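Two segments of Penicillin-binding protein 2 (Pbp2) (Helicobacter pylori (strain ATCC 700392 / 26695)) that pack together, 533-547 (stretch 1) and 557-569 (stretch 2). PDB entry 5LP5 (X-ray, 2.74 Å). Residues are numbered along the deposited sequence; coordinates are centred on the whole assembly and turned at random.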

ATOM      1  N   LYS A 533     -17.050 -46.944   4.111  1.00125.77           N
ATOM      2  CA  LYS A 533     -18.398 -46.404   3.907  1.00126.88           C
ATOM      3  C   LYS A 533     -19.227 -46.332   5.196  1.00127.56           C
ATOM      4  O   LYS A 533     -20.008 -45.403   5.369  1.00127.79           O
ATOM      5  CB  LYS A 533     -19.164 -47.200   2.837  1.00127.77           C
ATOM      6  CG  LYS A 533     -20.172 -46.352   2.068  1.00126.89           C
ATOM      7  CD  LYS A 533     -21.167 -47.180   1.268  1.00124.84           C
ATOM      8  CE  LYS A 533     -22.098 -46.289   0.462  1.00121.95           C
ATOM      9  NZ  LYS A 533     -22.734 -47.026  -0.661  1.00122.35           N
ATOM     10  N   ASP A 534     -19.069 -47.305   6.091  1.00130.86           N
ATOM     11  CA  ASP A 534     -19.700 -47.239   7.419  1.00131.97           C
ATOM     12  C   ASP A 534     -18.900 -46.360   8.395  1.00126.92           C
ATOM     13  O   ASP A 534     -19.316 -46.157   9.537  1.00128.13           O
ATOM     14  CB  ASP A 534     -19.849 -48.648   8.018  1.00131.31           C
ATOM     15  CG  ASP A 534     -20.873 -49.495   7.287  1.00134.04           C
ATOM     16  OD1 ASP A 534     -21.715 -48.934   6.546  1.00135.05           O
ATOM     17  OD2 ASP A 534     -20.839 -50.729   7.464  1.00137.39           O
ATOM     18  N   MET A 535     -17.768 -45.832   7.940  1.00117.88           N
ATOM     19  CA  MET A 535     -16.766 -45.258   8.839  1.00110.77           C
ATOM     20  C   MET A 535     -17.036 -43.763   9.073  1.00104.82           C
ATOM     21  O   MET A 535     -17.188 -42.997   8.120  1.00106.28           O
ATOM     22  CB  MET A 535     -15.363 -45.500   8.244  1.00108.80           C
ATOM     23  CG  MET A 535     -14.269 -45.853   9.257  1.00107.80           C
ATOM     24  SD  MET A 535     -13.113 -47.132   8.681  1.00110.31           S
ATOM     25  CE  MET A 535     -11.605 -46.758   9.578  1.00101.27           C
ATOM     26  N   GLU A 536     -17.113 -43.357  10.342  1.00 97.25           N
ATOM     27  CA  GLU A 536     -17.372 -41.954  10.699  1.00 89.64           C
ATOM     28  C   GLU A 536     -16.159 -41.086  10.359  1.00 81.07           C
ATOM     29  O   GLU A 536     -15.034 -41.545  10.462  1.00 75.62           O
ATOM     30  CB  GLU A 536     -17.725 -41.830  12.189  1.00 91.26           C
ATOM     31  CG  GLU A 536     -18.362 -40.498  12.583  1.00 92.79           C
ATOM     32  CD  GLU A 536     -17.357 -39.445  13.036  1.00 87.36           C
ATOM     33  OE1 GLU A 536     -16.418 -39.798  13.780  1.00 81.79           O
ATOM     34  OE2 GLU A 536     -17.514 -38.264  12.647  1.00 80.08           O
ATOM     35  N   TYR A 537     -16.416 -39.838   9.967  1.00 76.47           N
ATOM     36  CA  TYR A 537     -15.441 -39.002   9.250  1.00 70.74           C
ATOM     37  C   TYR A 537     -14.008 -38.994   9.820  1.00 63.34           C
ATOM     38  O   TYR A 537     -13.052 -39.191   9.078  1.00 60.04           O
ATOM     39  CB  TYR A 537     -15.984 -37.571   9.097  1.00 71.11           C
ATOM     40  CG  TYR A 537     -15.094 -36.673   8.270  1.00 72.22           C
ATOM     41  CD1 TYR A 537     -15.434 -36.308   6.961  1.00 71.50           C
ATOM     42  CD2 TYR A 537     -13.909 -36.179   8.799  1.00 71.01           C
ATOM     43  CE1 TYR A 537     -14.599 -35.491   6.210  1.00 70.10           C
ATOM     44  CE2 TYR A 537     -13.080 -35.362   8.061  1.00 69.54           C
ATOM     45  CZ  TYR A 537     -13.412 -35.024   6.782  1.00 69.57           C
ATOM     46  OH  TYR A 537     -12.520 -34.198   6.134  1.00 67.96           O
ATOM     47  N   PHE A 538     -13.852 -38.773  11.122  1.00 59.97           N
ATOM     48  CA  PHE A 538     -12.504 -38.598  11.716  1.00 58.30           C
ATOM     49  C   PHE A 538     -11.698 -39.886  11.892  1.00 55.69           C
ATOM     50  O   PHE A 538     -10.496 -39.849  12.132  1.00 49.88           O
ATOM     51  CB  PHE A 538     -12.611 -37.863  13.050  1.00 59.04           C
ATOM     52  CG  PHE A 538     -12.850 -36.407  12.885  1.00 61.51           C
ATOM     53  CD1 PHE A 538     -11.810 -35.586  12.496  1.00 64.56           C
ATOM     54  CD2 PHE A 538     -14.110 -35.868  13.054  1.00 64.34           C
ATOM     55  CE1 PHE A 538     -12.013 -34.238  12.305  1.00 66.72           C
ATOM     56  CE2 PHE A 538     -14.326 -34.522  12.866  1.00 66.20           C
ATOM     57  CZ  PHE A 538     -13.276 -33.703  12.493  1.00 67.58           C
ATOM     58  N   HIS A 539     -12.371 -41.022  11.794  1.00 59.12           N
ATOM     59  CA  HIS A 539     -11.699 -42.319  11.912  1.00 61.91           C
ATOM     60  C   HIS A 539     -11.082 -42.770  10.587  1.00 57.37           C
ATOM     61  O   HIS A 539     -10.230 -43.665  10.553  1.00 50.84           O
ATOM     62  CB  HIS A 539     -12.679 -43.359  12.456  1.00 66.13           C
ATOM     63  CG  HIS A 539     -12.648 -43.459  13.944  1.00 68.83           C
ATOM     64  ND1 HIS A 539     -13.572 -42.840  14.761  1.00 69.56           N
ATOM     65  CD2 HIS A 539     -11.767 -44.076  14.765  1.00 73.93           C
ATOM     66  CE1 HIS A 539     -13.275 -43.096  16.023  1.00 75.03           C
ATOM     67  NE2 HIS A 539     -12.185 -43.844  16.053  1.00 78.45           N
ATOM     68  N   ARG A 540     -11.495 -42.106   9.511  1.00 55.57           N
ATOM     69  CA  ARG A 540     -11.127 -42.497   8.168  1.00 54.87           C
ATOM     70  C   ARG A 540      -9.649 -42.309   7.912  1.00 52.31           C
ATOM     71  O   ARG A 540      -9.024 -41.350   8.391  1.00 50.81           O
ATOM     72  CB  ARG A 540     -11.925 -41.684   7.159  1.00 57.57           C
ATOM     73  CG  ARG A 540     -13.416 -41.977   7.196  1.00 61.49           C
ATOM     74  CD  ARG A 540     -14.194 -41.063   6.257  1.00 64.46           C
ATOM     75  NE  ARG A 540     -15.627 -41.330   6.328  1.00 69.49           N
ATOM     76  CZ  ARG A 540     -16.563 -40.636   5.687  1.00 70.08           C
ATOM     77  NH1 ARG A 540     -16.239 -39.610   4.910  1.00 68.54           N
ATOM     78  NH2 ARG A 540     -17.838 -40.967   5.836  1.00 74.53           N
ATOM     79  N   SER A 541      -9.102 -43.249   7.141  1.00 51.77           N
ATOM     80  CA  SER A 541      -7.732 -43.178   6.651  1.00 51.34           C
ATOM     81  C   SER A 541      -7.528 -41.922   5.753  1.00 51.67           C
ATOM     82  O   SER A 541      -8.450 -41.499   5.041  1.00 52.27           O
ATOM     83  CB  SER A 541      -7.410 -44.468   5.874  1.00 50.57           C
ATOM     84  OG  SER A 541      -8.011 -45.616   6.475  1.00 50.45           O
ATOM     85  N   HIS A 542      -6.340 -41.320   5.815  1.00 51.05           N
ATOM     86  CA  HIS A 542      -5.990 -40.228   4.905  1.00 51.47           C
ATOM     87  C   HIS A 542      -5.615 -40.791   3.530  1.00 52.53           C
ATOM     88  O   HIS A 542      -5.266 -41.975   3.402  1.00 50.60           O
ATOM     89  CB  HIS A 542      -4.804 -39.405   5.419  1.00 50.92           C
ATOM     90  CG  HIS A 542      -4.976 -38.870   6.800  1.00 50.07           C
ATOM     91  ND1 HIS A 542      -6.092 -38.172   7.198  1.00 51.06           N
ATOM     92  CD2 HIS A 542      -4.153 -38.909   7.873  1.00 51.94           C
ATOM     93  CE1 HIS A 542      -5.958 -37.821   8.465  1.00 54.14           C
ATOM     94  NE2 HIS A 542      -4.792 -38.263   8.900  1.00 54.66           N
ATOM     95  N   ALA A 543      -5.666 -39.926   2.517  1.00 50.47           N
ATOM     96  CA  ALA A 543      -5.497 -40.356   1.132  1.00 52.45           C
ATOM     97  C   ALA A 543      -4.379 -39.602   0.428  1.00 50.50           C
ATOM     98  O   ALA A 543      -4.357 -38.379   0.447  1.00 52.97           O
ATOM     99  CB  ALA A 543      -6.800 -40.163   0.369  1.00 54.69           C
ATOM    100  N   TRP A 544      -3.476 -40.340  -0.212  1.00 47.25           N
ATOM    101  CA  TRP A 544      -2.385 -39.754  -0.974  1.00 45.61           C
ATOM    102  C   TRP A 544      -2.531 -40.092  -2.451  1.00 46.86           C
ATOM    103  O   TRP A 544      -3.132 -41.110  -2.818  1.00 45.40           O
ATOM    104  CB  TRP A 544      -1.029 -40.309  -0.524  1.00 45.26           C
ATOM    105  CG  TRP A 544      -0.444 -39.728   0.723  1.00 43.67           C
ATOM    106  CD1 TRP A 544      -0.537 -40.236   1.988  1.00 42.75           C
ATOM    107  CD2 TRP A 544       0.358 -38.552   0.827  1.00 41.92           C
ATOM    108  NE1 TRP A 544       0.146 -39.448   2.867  1.00 41.93           N
ATOM    109  CE2 TRP A 544       0.707 -38.406   2.185  1.00 41.36           C
ATOM    110  CE3 TRP A 544       0.806 -37.600  -0.091  1.00 39.21           C
ATOM    111  CZ2 TRP A 544       1.477 -37.346   2.645  1.00 38.83           C
ATOM    112  CZ3 TRP A 544       1.583 -36.560   0.364  1.00 37.41           C
ATOM    113  CH2 TRP A 544       1.909 -36.437   1.714  1.00 37.53           C
ATOM    114  N   ILE A 545      -1.952 -39.228  -3.285  1.00 47.12           N
ATOM    115  CA  ILE A 545      -1.669 -39.520  -4.683  1.00 46.09           C
ATOM    116  C   ILE A 545      -0.616 -38.522  -5.136  1.00 43.98           C
ATOM    117  O   ILE A 545      -0.757 -37.320  -4.937  1.00 44.50           O
ATOM    118  CB  ILE A 545      -2.927 -39.428  -5.573  1.00 48.22           C
ATOM    119  CG1 ILE A 545      -2.606 -39.808  -7.029  1.00 47.65           C
ATOM    120  CG2 ILE A 545      -3.562 -38.043  -5.475  1.00 48.43           C
ATOM    121  CD1 ILE A 545      -3.810 -40.254  -7.828  1.00 47.32           C
ATOM    122  N   THR A 546       0.469 -39.033  -5.699  1.00 42.82           N
ATOM    123  CA  THR A 546       1.514 -38.189  -6.249  1.00 39.34           C
ATOM    124  C   THR A 546       1.730 -38.673  -7.664  1.00 39.52           C
ATOM    125  O   THR A 546       1.334 -39.754  -8.007  1.00 41.19           O
ATOM    126  CB  THR A 546       2.790 -38.245  -5.396  1.00 37.97           C
ATOM    127  OG1 THR A 546       3.669 -37.180  -5.759  1.00 34.90           O
ATOM    128  CG2 THR A 546       3.499 -39.571  -5.563  1.00 40.42           C
ATOM    129  N   ALA A 547       2.302 -37.840  -8.511  1.00 42.73           N
ATOM    130  CA  ALA A 547       2.323 -38.120  -9.953  1.00 44.13           C
ATOM    131  C   ALA A 547       3.225 -37.153 -10.719  1.00 40.77           C
ATOM    132  O   ALA A 547       3.388 -36.009 -10.304  1.00 40.30           O
ATOM    133  CB  ALA A 547       0.902 -38.072 -10.518  1.00 45.14           C
ATOM    134  N   ALA A 557       5.443 -32.145 -11.505  1.00 40.44           N
ATOM    135  CA  ALA A 557       5.031 -33.101 -10.496  1.00 40.88           C
ATOM    136  C   ALA A 557       3.836 -32.497  -9.775  1.00 39.88           C
ATOM    137  O   ALA A 557       3.742 -31.277  -9.631  1.00 40.17           O
ATOM    138  CB  ALA A 557       6.160 -33.359  -9.512  1.00 41.15           C
ATOM    139  N   ILE A 558       2.926 -33.354  -9.333  1.00 39.25           N
ATOM    140  CA  ILE A 558       1.760 -32.928  -8.573  1.00 38.20           C
ATOM    141  C   ILE A 558       1.633 -33.858  -7.396  1.00 37.14           C
ATOM    142  O   ILE A 558       1.883 -35.029  -7.544  1.00 42.42           O
ATOM    143  CB  ILE A 558       0.490 -33.025  -9.419  1.00 39.29           C
ATOM    144  CG1 ILE A 558       0.643 -32.153 -10.669  1.00 38.71           C
ATOM    145  CG2 ILE A 558      -0.720 -32.627  -8.595  1.00 39.69           C
ATOM    146  CD1 ILE A 558      -0.548 -32.139 -11.604  1.00 40.28           C
ATOM    147  N   THR A 559       1.255 -33.341  -6.235  1.00 34.24           N
ATOM    148  CA  THR A 559       1.142 -34.150  -5.036  1.00 32.68           C
ATOM    149  C   THR A 559      -0.087 -33.684  -4.267  1.00 34.48           C
ATOM    150  O   THR A 559      -0.232 -32.499  -3.953  1.00 32.91           O
ATOM    151  CB  THR A 559       2.393 -34.024  -4.144  1.00 32.27           C
ATOM    152  OG1 THR A 559       3.529 -34.631  -4.783  1.00 31.96           O
ATOM    153  CG2 THR A 559       2.179 -34.714  -2.806  1.00 32.55           C
ATOM    154  N   ILE A 560      -0.977 -34.626  -3.971  1.00 37.25           N
ATOM    155  CA  ILE A 560      -2.279 -34.303  -3.380  1.00 38.71           C
ATOM    156  C   ILE A 560      -2.512 -35.149  -2.156  1.00 39.01           C
ATOM    157  O   ILE A 560      -2.214 -36.336  -2.162  1.00 39.14           O
ATOM    158  CB  ILE A 560      -3.436 -34.540  -4.377  1.00 40.50           C
ATOM    159  CG1 ILE A 560      -3.266 -33.635  -5.595  1.00 42.05           C
ATOM    160  CG2 ILE A 560      -4.789 -34.264  -3.728  1.00 39.89           C
ATOM    161  CD1 ILE A 560      -4.137 -34.001  -6.774  1.00 43.90           C
ATOM    162  N   LEU A 561      -3.051 -34.519  -1.114  1.00 40.20           N
ATOM    163  CA  LEU A 561      -3.351 -35.197   0.136  1.00 42.42           C
ATOM    164  C   LEU A 561      -4.684 -34.728   0.724  1.00 43.67           C
ATOM    165  O   LEU A 561      -4.807 -33.565   1.110  1.00 46.83           O
ATOM    166  CB  LEU A 561      -2.241 -34.927   1.137  1.00 42.81           C
ATOM    167  CG  LEU A 561      -2.606 -35.341   2.559  1.00 45.96           C
ATOM    168  CD1 LEU A 561      -2.382 -36.823   2.799  1.00 46.62           C
ATOM    169  CD2 LEU A 561      -1.785 -34.524   3.512  1.00 45.62           C
ATOM    170  N   VAL A 562      -5.666 -35.627   0.812  1.00 43.93           N
ATOM    171  CA  VAL A 562      -6.962 -35.270   1.404  1.00 45.47           C
ATOM    172  C   VAL A 562      -7.142 -35.924   2.766  1.00 45.57           C
ATOM    173  O   VAL A 562      -7.214 -37.146   2.876  1.00 47.41           O
ATOM    174  CB  VAL A 562      -8.164 -35.647   0.508  1.00 45.46           C
ATOM    175  CG1 VAL A 562      -9.478 -35.337   1.207  1.00 43.27           C
ATOM    176  CG2 VAL A 562      -8.106 -34.896  -0.808  1.00 46.68           C
ATOM    177  N   GLU A 563      -7.223 -35.101   3.803  1.00 45.60           N
ATOM    178  CA  GLU A 563      -7.408 -35.618   5.143  1.00 46.05           C
ATOM    179  C   GLU A 563      -8.698 -36.425   5.205  1.00 49.10           C
ATOM    180  O   GLU A 563      -9.753 -35.953   4.785  1.00 48.54           O
ATOM    181  CB  GLU A 563      -7.405 -34.491   6.183  1.00 44.15           C
ATOM    182  CG  GLU A 563      -6.002 -33.996   6.511  1.00 41.26           C
ATOM    183  CD  GLU A 563      -5.981 -32.947   7.603  1.00 39.65           C
ATOM    184  OE1 GLU A 563      -7.024 -32.718   8.227  1.00 43.58           O
ATOM    185  OE2 GLU A 563      -4.927 -32.345   7.846  1.00 38.35           O
ATOM    186  N   HIS A 564      -8.581 -37.654   5.708  1.00 51.23           N
ATOM    187  CA  HIS A 564      -9.706 -38.563   5.851  1.00 52.73           C
ATOM    188  C   HIS A 564     -10.310 -38.899   4.489  1.00 56.08           C
ATOM    189  O   HIS A 564     -11.487 -39.253   4.383  1.00 55.63           O
ATOM    190  CB  HIS A 564     -10.716 -37.966   6.829  1.00 51.01           C
ATOM    191  CG  HIS A 564     -10.123 -37.665   8.176  1.00 51.71           C
ATOM    192  ND1 HIS A 564      -9.445 -38.612   8.922  1.00 51.25           N
ATOM    193  CD2 HIS A 564     -10.090 -36.524   8.908  1.00 52.16           C
ATOM    194  CE1 HIS A 564      -9.041 -38.068  10.060  1.00 48.49           C
ATOM    195  NE2 HIS A 564      -9.421 -36.801  10.078  1.00 46.75           N
ATOM    196  N   GLY A 565      -9.464 -38.810   3.454  1.00 58.47           N
ATOM    197  CA  GLY A 565      -9.853 -39.087   2.066  1.00 60.47           C
ATOM    198  C   GLY A 565     -10.126 -40.552   1.810  1.00 66.92           C
ATOM    199  O   GLY A 565     -10.482 -40.944   0.697  1.00 70.01           O
ATOM    200  N   GLU A 566      -9.910 -41.369   2.838  1.00 71.70           N
ATOM    201  CA  GLU A 566     -10.449 -42.718   2.885  1.00 74.69           C
ATOM    202  C   GLU A 566      -9.973 -43.554   1.707  1.00 69.58           C
ATOM    203  O   GLU A 566     -10.702 -44.428   1.258  1.00 79.75           O
ATOM    204  CB  GLU A 566     -12.003 -42.677   2.915  1.00 80.95           C
ATOM    205  CG  GLU A 566     -12.676 -43.947   3.458  1.00 89.78           C
ATOM    206  CD  GLU A 566     -14.201 -43.864   3.551  1.00 92.91           C
ATOM    207  OE1 GLU A 566     -14.768 -42.853   3.062  1.00 87.53           O
ATOM    208  OE2 GLU A 566     -14.832 -44.824   4.097  1.00 87.53           O
ATOM    209  N   GLY A 567      -8.774 -43.302   1.196  1.00 62.37           N
ATOM    210  CA  GLY A 567      -8.255 -44.125   0.101  1.00 62.38           C
ATOM    211  C   GLY A 567      -7.684 -43.364  -1.085  1.00 60.04           C
ATOM    212  O   GLY A 567      -8.323 -42.461  -1.637  1.00 53.91           O
ATOM    213  N   GLY A 568      -6.480 -43.765  -1.479  1.00 60.17           N
ATOM    214  CA  GLY A 568      -5.648 -43.000  -2.418  1.00 57.14           C
ATOM    215  C   GLY A 568      -6.156 -42.949  -3.839  1.00 54.22           C
ATOM    216  O   GLY A 568      -5.992 -41.944  -4.514  1.00 48.50           O
ATOM    217  N   SER A 569      -6.779 -44.036  -4.275  1.00 58.69           N
ATOM    218  CA  SER A 569      -7.350 -44.143  -5.609  1.00 60.02           C
ATOM    219  C   SER A 569      -8.516 -43.176  -5.803  1.00 57.70           C
ATOM    220  O   SER A 569      -8.729 -42.668  -6.895  1.00 58.45           O
ATOM    221  CB  SER A 569      -7.818 -45.577  -5.844  1.00 64.74           C
ATOM    222  OG  SER A 569      -8.249 -45.777  -7.177  1.00 75.76           O
TER

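The two stretches of this penicillin-binding protein pair as neighbouring antiparallel strands, 542-547 against 557-562, with their directions 177° apart. Together they bury 1173 Å². Beyond the ladder, the chain of stretch 2 turns back over stretch 1, and here His564 and Glu566 cover the most surface.

The ladder is regular. Ala543, Ile545 and Ala547 form hydrogen-bonded pairs with Val562, Ile560 and Ile558. Ile560 N donates to Ile545 O at 2.9 Å, and Ile545 N returns a bond to Ile560 O at 3.1 Å. The pair at Ala547 is less even: Ile558 N to Ala547 O is 2.9 Å and nearly straight, but Ala547 N to Ile558 O, at 3.0 Å, is bent and weak. The side chains of these pairs share one face of the sheet, where Ile545 CG2 packs 3.7 Å from Ile560 CB.

The other face carries Trp544, Leu561, Thr546 and Thr559. Leu561 CD1 lies over the indole of Trp544, 3.5 Å from Trp544 CE2, an apolar CH-pi contact. Thr546 OG1 and Thr559 OG1 share a hydrogen bond of 2.7 Å, which either hydroxyl could donate.

A type II turn from Val562 to Gly565 places His564 against stretch 1. Its ring edge meets the backbone: His564 ND1 donates to Arg540 O at 2.8 Å, almost in line. Phe538 CA sits over one face of the ring, and His542 CE1 lies over the opposite face, 3.5 Å from His564 CE1. The Tyr537 ring approaches obliquely, with Tyr537 CE2 3.3 Å from His564 CD2. The backbone of His564 is held too, since His564 N donates to His542 ND1 at 2.9 Å. That bond requires an unprotonated ND1 on His542.

Glu566 continues the grip. Its backbone N donates to Ser541 O at a short 2.6 Å. Its carboxylate reaches further back along stretch 1, where Lys533 N donates to Glu566 OE2 at 3.1 Å. Glu566 OE1 lies over one face of the Arg540 guanidinium, 3.7 Å from Arg540 NE. This long salt bridge is a matter of charge alone, because no N-H points at the oxygen. Arg540 NE instead donates to Met535 O at 2.9 Å.

Ala543 also meets the returning chain, with Ala543 CB 3.4 Å from Gly567 O. The glycines allow this close fit. A CB on Gly565 would clash with Ala543 CB, and one on Gly568 would clash with Trp544 O.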